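Local coordinates for protein superoxide dismutase [Ni] (Streptomyces coelicolor, PDB 1T6U) that catalyses the dismutation of superoxide to hydrogen peroxide and molecular oxygen at a nickel centre in a hexameric, four-helix-bundle enzyme, at residues A[9-14]-A[110-115]; A[24-29]-A[92-97]. The protein carries 1 engineered substitution. All blocks are in the same frame, centred on the assembly; numbering follows the deposited sequence.

Contact 1 of 2, residues A[9-14]-A[110-115]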
loop_
_atom_site.group_PDB
_atom_site.type_symbol
_atom_site.label_atom_id
_atom_site.label_comp_id
_atom_site.label_asym_id
_atom_site.label_seq_id
_atom_site.Cartn_x
_atom_site.Cartn_y
_atom_site.Cartn_z
ATOM N N TYR A 9 18.587 3.257 -11.136
ATOM C CA TYR A 9 17.926 2.039 -11.596
ATOM C C TYR A 9 18.840 0.842 -11.510
ATOM O O TYR A 9 20.046 0.958 -11.692
ATOM C CB TYR A 9 17.505 2.100 -13.076
ATOM C CG TYR A 9 16.572 3.235 -13.416
ATOM C CD1 TYR A 9 17.074 4.474 -13.732
ATOM C CD2 TYR A 9 15.211 3.042 -13.389
ATOM C CE1 TYR A 9 16.193 5.493 -14.032
ATOM C CE2 TYR A 9 14.331 4.044 -13.690
ATOM C CZ TYR A 9 14.848 5.273 -14.006
ATOM O OH TYR A 9 13.997 6.307 -14.318
ATOM N N ASP A 10 18.260 -0.340 -11.295
ATOM C CA ASP A 10 19.013 -1.583 -11.362
ATOM C C ASP A 10 18.006 -2.705 -11.530
ATOM O O ASP A 10 17.108 -2.836 -10.684
ATOM C CB ASP A 10 19.872 -1.790 -10.137
ATOM C CG ASP A 10 20.908 -2.873 -10.278
ATOM O OD1 ASP A 10 20.620 -3.878 -10.932
ATOM O OD2 ASP A 10 22.036 -2.756 -9.743
ATOM N N PRO A 11 18.137 -3.500 -12.584
ATOM C CA PRO A 11 17.294 -4.677 -12.742
ATOM C C PRO A 11 17.377 -5.657 -11.575
ATOM O O PRO A 11 16.481 -6.508 -11.477
ATOM C CB PRO A 11 17.823 -5.345 -13.998
ATOM C CG PRO A 11 18.493 -4.269 -14.747
ATOM C CD PRO A 11 19.080 -3.357 -13.716
ATOM N N ALA A 12 18.347 -5.558 -10.693
ATOM C CA ALA A 12 18.388 -6.343 -9.479
ATOM C C ALA A 12 17.141 -6.243 -8.634
ATOM O O ALA A 12 16.801 -7.173 -7.919
ATOM C CB ALA A 12 19.506 -5.830 -8.592
ATOM N N GLN A 13 16.393 -5.136 -8.652
ATOM C CA GLN A 13 15.161 -5.036 -7.881
ATOM C C GLN A 13 14.165 -6.079 -8.373
ATOM O O GLN A 13 13.599 -6.800 -7.552
ATOM C CB GLN A 13 14.547 -3.621 -7.930
ATOM C CG GLN A 13 15.461 -2.512 -7.431
ATOM C CD GLN A 13 14.690 -1.223 -7.220
ATOM O OE1 GLN A 13 14.395 -0.455 -8.171
ATOM N NE2 GLN A 13 14.356 -0.937 -5.966
ATOM N N ALA A 14 13.996 -6.146 -9.699
ATOM C CA ALA A 14 13.154 -7.173 -10.285
ATOM C C ALA A 14 13.725 -8.562 -10.042
ATOM O O ALA A 14 12.985 -9.510 -9.681
ATOM C CB ALA A 14 13.014 -6.953 -11.790
ATOM N N ILE A 110 20.833 -6.102 -21.652
ATOM C CA ILE A 110 20.593 -4.861 -22.432
ATOM C C ILE A 110 20.796 -3.618 -21.572
ATOM O O ILE A 110 21.512 -2.677 -21.924
ATOM C CB ILE A 110 19.204 -4.948 -23.081
ATOM C CG1 ILE A 110 19.140 -6.096 -24.123
ATOM C CG2 ILE A 110 18.742 -3.644 -23.677
ATOM C CD1 ILE A 110 17.772 -6.293 -24.725
ATOM N N PHE A 111 20.166 -3.631 -20.371
ATOM C CA PHE A 111 20.351 -2.541 -19.421
ATOM C C PHE A 111 21.825 -2.160 -19.284
ATOM O O PHE A 111 22.251 -1.012 -19.457
ATOM C CB PHE A 111 19.705 -2.918 -18.091
ATOM C CG PHE A 111 19.886 -1.832 -17.039
ATOM C CD1 PHE A 111 19.004 -0.783 -16.939
ATOM C CD2 PHE A 111 20.970 -1.830 -16.160
ATOM C CE1 PHE A 111 19.186 0.215 -15.983
ATOM C CE2 PHE A 111 21.136 -0.861 -15.187
ATOM C CZ PHE A 111 20.248 0.198 -15.109
ATOM N N TRP A 112 22.654 -3.143 -18.924
ATOM C CA TRP A 112 24.082 -2.809 -18.661
ATOM C C TRP A 112 24.772 -2.418 -19.947
ATOM O O TRP A 112 25.661 -1.572 -19.871
ATOM C CB TRP A 112 24.788 -3.920 -17.865
ATOM C CG TRP A 112 24.238 -3.931 -16.457
ATOM C CD1 TRP A 112 23.398 -4.879 -15.889
ATOM C CD2 TRP A 112 24.489 -2.940 -15.474
ATOM N NE1 TRP A 112 23.128 -4.507 -14.610
ATOM C CE2 TRP A 112 23.780 -3.334 -14.322
ATOM C CE3 TRP A 112 25.236 -1.762 -15.435
ATOM C CZ2 TRP A 112 23.797 -2.587 -13.137
ATOM C CZ3 TRP A 112 25.247 -1.039 -14.271
ATOM C CH2 TRP A 112 24.539 -1.447 -13.134
ATOM N N GLU A 113 24.410 -2.947 -21.094
ATOM C CA GLU A 113 25.018 -2.408 -22.343
ATOM C C GLU A 113 24.721 -0.920 -22.497
ATOM O O GLU A 113 25.543 -0.072 -22.831
ATOM C CB GLU A 113 24.502 -3.174 -23.561
ATOM C CG GLU A 113 25.076 -4.564 -23.622
ATOM C CD GLU A 113 24.630 -5.432 -24.784
ATOM O OE1 GLU A 113 23.893 -4.957 -25.667
ATOM O OE2 GLU A 113 25.039 -6.617 -24.834
ATOM N N THR A 114 23.449 -0.559 -22.203
ATOM C CA THR A 114 23.091 0.861 -22.319
ATOM C C THR A 114 23.753 1.763 -21.260
ATOM O O THR A 114 23.755 2.980 -21.456
ATOM C CB THR A 114 21.566 1.099 -22.294
ATOM O OG1 THR A 114 21.072 0.822 -20.975
ATOM C CG2 THR A 114 20.839 0.190 -23.254
ATOM N N LYS A 115 24.329 1.282 -20.177
ATOM C CA LYS A 115 25.008 2.037 -19.158
ATOM C C LYS A 115 26.485 2.307 -19.513
ATOM O O LYS A 115 27.116 3.103 -18.862
ATOM C CB LYS A 115 24.958 1.239 -17.860
ATOM C CG LYS A 115 23.586 1.231 -17.255
ATOM C CD LYS A 115 23.225 2.539 -16.543
ATOM C CE LYS A 115 23.853 2.596 -15.163
ATOM N NZ LYS A 115 23.544 3.893 -14.474
HETATM O O HOH W 1 20.694 4.325 -13.600
HETATM O O HOH W 2 22.200 -5.816 -11.683
#

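Contact 2 of 2, residues A[24-29]-A[92-97]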
loop_
_atom_site.group_PDB
_atom_site.type_symbol
_atom_site.label_atom_id
_atom_site.label_comp_id
_atom_site.label_asym_id
_atom_site.label_seq_id
_atom_site.Cartn_x
_atom_site.Cartn_y
_atom_site.Cartn_z
ATOM N N VAL A 24 10.061 -19.586 -3.269
ATOM C CA VAL A 24 8.758 -19.959 -2.729
ATOM C C VAL A 24 8.203 -21.177 -3.437
ATOM O O VAL A 24 7.728 -22.119 -2.786
ATOM C CB VAL A 24 7.790 -18.764 -2.766
ATOM C CG1 VAL A 24 6.385 -19.198 -2.366
ATOM C CG2 VAL A 24 8.260 -17.675 -1.813
ATOM N N GLN A 25 8.273 -21.205 -4.757
ATOM C CA GLN A 25 7.823 -22.369 -5.512
ATOM C C GLN A 25 8.591 -23.622 -5.075
ATOM O O GLN A 25 7.954 -24.656 -4.852
ATOM C CB GLN A 25 7.948 -22.130 -7.020
ATOM C CG GLN A 25 7.054 -21.013 -7.518
ATOM C CD GLN A 25 7.315 -20.587 -8.946
ATOM O OE1 GLN A 25 8.472 -20.481 -9.376
ATOM N NE2 GLN A 25 6.230 -20.284 -9.667
ATOM N N GLU A 26 9.920 -23.548 -4.933
ATOM C CA GLU A 26 10.671 -24.725 -4.476
ATOM C C GLU A 26 10.189 -25.204 -3.111
ATOM O O GLU A 26 9.993 -26.400 -2.807
ATOM C CB GLU A 26 12.158 -24.391 -4.475
ATOM C CG GLU A 26 12.761 -24.108 -5.823
ATOM C CD GLU A 26 14.092 -23.400 -5.847
ATOM O OE1 GLU A 26 14.813 -23.459 -6.868
ATOM O OE2 GLU A 26 14.492 -22.739 -4.872
ATOM N N LYS A 27 9.980 -24.251 -2.207
ATOM C CA LYS A 27 9.543 -24.631 -0.868
ATOM C C LYS A 27 8.156 -25.242 -0.842
ATOM O O LYS A 27 7.851 -26.084 -0.013
ATOM C CB LYS A 27 9.570 -23.385 0.040
ATOM C CG LYS A 27 11.014 -22.953 0.301
ATOM C CD LYS A 27 11.172 -21.756 1.162
ATOM C CE LYS A 27 12.595 -21.501 1.600
ATOM N NZ LYS A 27 13.356 -22.647 2.149
ATOM N N MET A 28 7.296 -24.825 -1.735
ATOM C CA MET A 28 5.965 -25.413 -1.821
ATOM C C MET A 28 6.065 -26.884 -2.121
ATOM O O MET A 28 5.226 -27.643 -1.738
ATOM C CB MET A 28 5.088 -24.699 -2.874
ATOM C CG MET A 28 4.797 -23.249 -2.481
ATOM S SD MET A 28 3.717 -22.352 -3.614
ATOM C CE MET A 28 2.116 -22.945 -3.062
ATOM N N ALA A 29 7.089 -27.298 -2.842
ATOM C CA ALA A 29 7.124 -28.707 -3.222
ATOM C C ALA A 29 7.532 -29.535 -2.009
ATOM O O ALA A 29 7.327 -30.736 -1.976
ATOM C CB ALA A 29 8.069 -28.875 -4.393
ATOM N N LYS A 92 2.944 -23.287 -9.131
ATOM C CA LYS A 92 3.811 -23.779 -8.074
ATOM C C LYS A 92 5.158 -24.255 -8.630
ATOM O O LYS A 92 6.083 -24.517 -7.847
ATOM C CB LYS A 92 3.116 -24.902 -7.303
ATOM C CG LYS A 92 1.879 -24.431 -6.542
ATOM C CD LYS A 92 0.982 -25.561 -6.048
ATOM C CE LYS A 92 1.697 -26.651 -5.324
ATOM N NZ LYS A 92 0.843 -27.823 -5.033
ATOM N N ASP A 93 5.283 -24.385 -9.940
ATOM C CA ASP A 93 6.453 -24.999 -10.566
ATOM C C ASP A 93 7.617 -24.034 -10.572
ATOM O O ASP A 93 7.442 -23.036 -11.283
ATOM C CB ASP A 93 6.066 -25.415 -11.972
ATOM C CG ASP A 93 7.198 -26.003 -12.777
ATOM O OD1 ASP A 93 8.249 -26.305 -12.176
ATOM O OD2 ASP A 93 7.022 -26.136 -14.016
ATOM N N PRO A 94 8.723 -24.288 -9.882
ATOM C CA PRO A 94 9.844 -23.339 -9.934
ATOM C C PRO A 94 10.415 -23.126 -11.346
ATOM O O PRO A 94 11.098 -22.097 -11.525
ATOM C CB PRO A 94 10.892 -23.960 -9.017
ATOM C CG PRO A 94 10.364 -25.254 -8.522
ATOM C CD PRO A 94 9.007 -25.438 -9.040
ATOM N N ALA A 95 10.155 -23.985 -12.323
ATOM C CA ALA A 95 10.580 -23.697 -13.668
ATOM C C ALA A 95 9.912 -22.445 -14.220
ATOM O O ALA A 95 10.456 -21.786 -15.094
ATOM C CB ALA A 95 10.368 -24.867 -14.616
ATOM N N THR A 96 8.740 -22.105 -13.743
ATOM C CA THR A 96 8.042 -20.889 -14.173
ATOM C C THR A 96 8.756 -19.687 -13.559
ATOM O O THR A 96 8.977 -18.691 -14.250
ATOM C CB THR A 96 6.541 -20.840 -13.870
ATOM O OG1 THR A 96 6.259 -20.875 -12.461
ATOM C CG2 THR A 96 5.849 -22.036 -14.506
ATOM N N GLY A 97 9.117 -19.774 -12.283
ATOM C CA GLY A 97 9.942 -18.696 -11.746
ATOM C C GLY A 97 11.272 -18.589 -12.481
ATOM O O GLY A 97 11.763 -17.466 -12.684
#

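Contact 1 of 2, residues A[9-14]-A[110-115]
Phe111 has CG anti to its backbone N (chi1 179°), on the side of Pro11, while Trp112 has CG anti to its carbonyl carbon (chi1 -70°), beside the backbone N. Pro11 CD lies over one face of the Phe111 ring, 3.6 Å from the centroid and displaced toward the rim, a CH-pi contact; Pro11 CG rests on the root of the same ring, 3.6 Å from Phe111 CG. The far end of the phenyl reaches the backbone before the proline: Phe111 CZ comes within 3.5 Å of Tyr9 O, and CE1 and CZ touch Tyr9 CB. Beyond CB the tyrosine ring leads away and meets Tyr62 of helix 34-62 edge-to-face, a residue whose ring also meets Phe111. At the outer border Trp112 CZ2 meets Asp10: OD2 stands at the edge of the indole, 3.8 Å from CZ2, with carboxylate and ring planes 78° apart. Asp10 OD1 accepts from Ala12 N at 2.8 Å, a capping bond in the turn that leads into helix 12-30, and also takes a bond from a water that accepts weakly from Trp112 NE1. A second water accepts from Lys115 NZ and, weakly, from Tyr9 N. The two segments are thus joined directly by proline-aromatic packing, with polar links relayed through water. This fastens the loop leading from the nickel-binding N-terminal hook to the last helix of the bundle, and the Asp10 carboxylate, which accepts from Ala12 N and a water, is probably stabilised by lying before the helix N-terminus.

Contact 2 of 2, residues A[24-29]-A[92-97]
Gln25 packs against the turn before helix 94-115, its CB pointing toward it and lying 3.1 Å from Lys92 O. The chain is extended beyond CG (chi2 170°), which carries CD past Pro94 to the first turn of that helix. There the amide uses both ends: NE2 donates to Thr96 OG1 at 2.9 Å, with the hydroxyl tilted 30° out of the amide plane, and OE1 takes a weak bond from Gly97 N at 3.1 Å. NE2 also donates to Ser91 O, just ahead of the segment. Glu26 contributes its aliphatic part, CG lying 3.7 Å from Pro94 CB and close to CG of the same ring; its carboxylate has a long, weak ion pair with Lys22. Three residues after Gln25, Met28 crosses Lys92 at about a right angle, its CE 3.8 Å from Lys92 CG and its SD close to the same carbon. The methionine also packs on Ala40 and Thr41 of helix 34-62, and both Met28 and Lys92 touch His35 of a third subunit. Within 92-97, Asp93 is the N-cap: OD1 accepts from Ala95 N at 3.0 Å. Thr96 OG1 donates to Asp93 O at 2.7 Å, a carbonyl that Thr96 N grips as well. The threonine hydroxyl therefore passes a hydrogen bond from Gln25 on to the N-cap carbonyl, and the buried glutamine amide, held at NE2 by two acceptors, ties helix 12-30 to the start of helix 94-115.

Overall arrangement
Contact 1 and contact 2 join the same two helices, 12-30 and 94-115, near their opposite ends: the start of the first meets the end of the last in contact 1, and the reverse holds in contact 2. Their centres are 25 Å apart, on opposite sides of the chain's centre, and their nearest atoms about 9 Å apart. Contact 1 borders the active site, the side chain of Tyr9 lying about 5 Å from a nickel ion and about 4 Å from that of the ligand His1. Contact 2 lies away from the metal site, the side chain of Glu26 being about 12 Å from a bound nickel ion. Both regions touch a second subunit, so each also adjoins the hexamer interfaces.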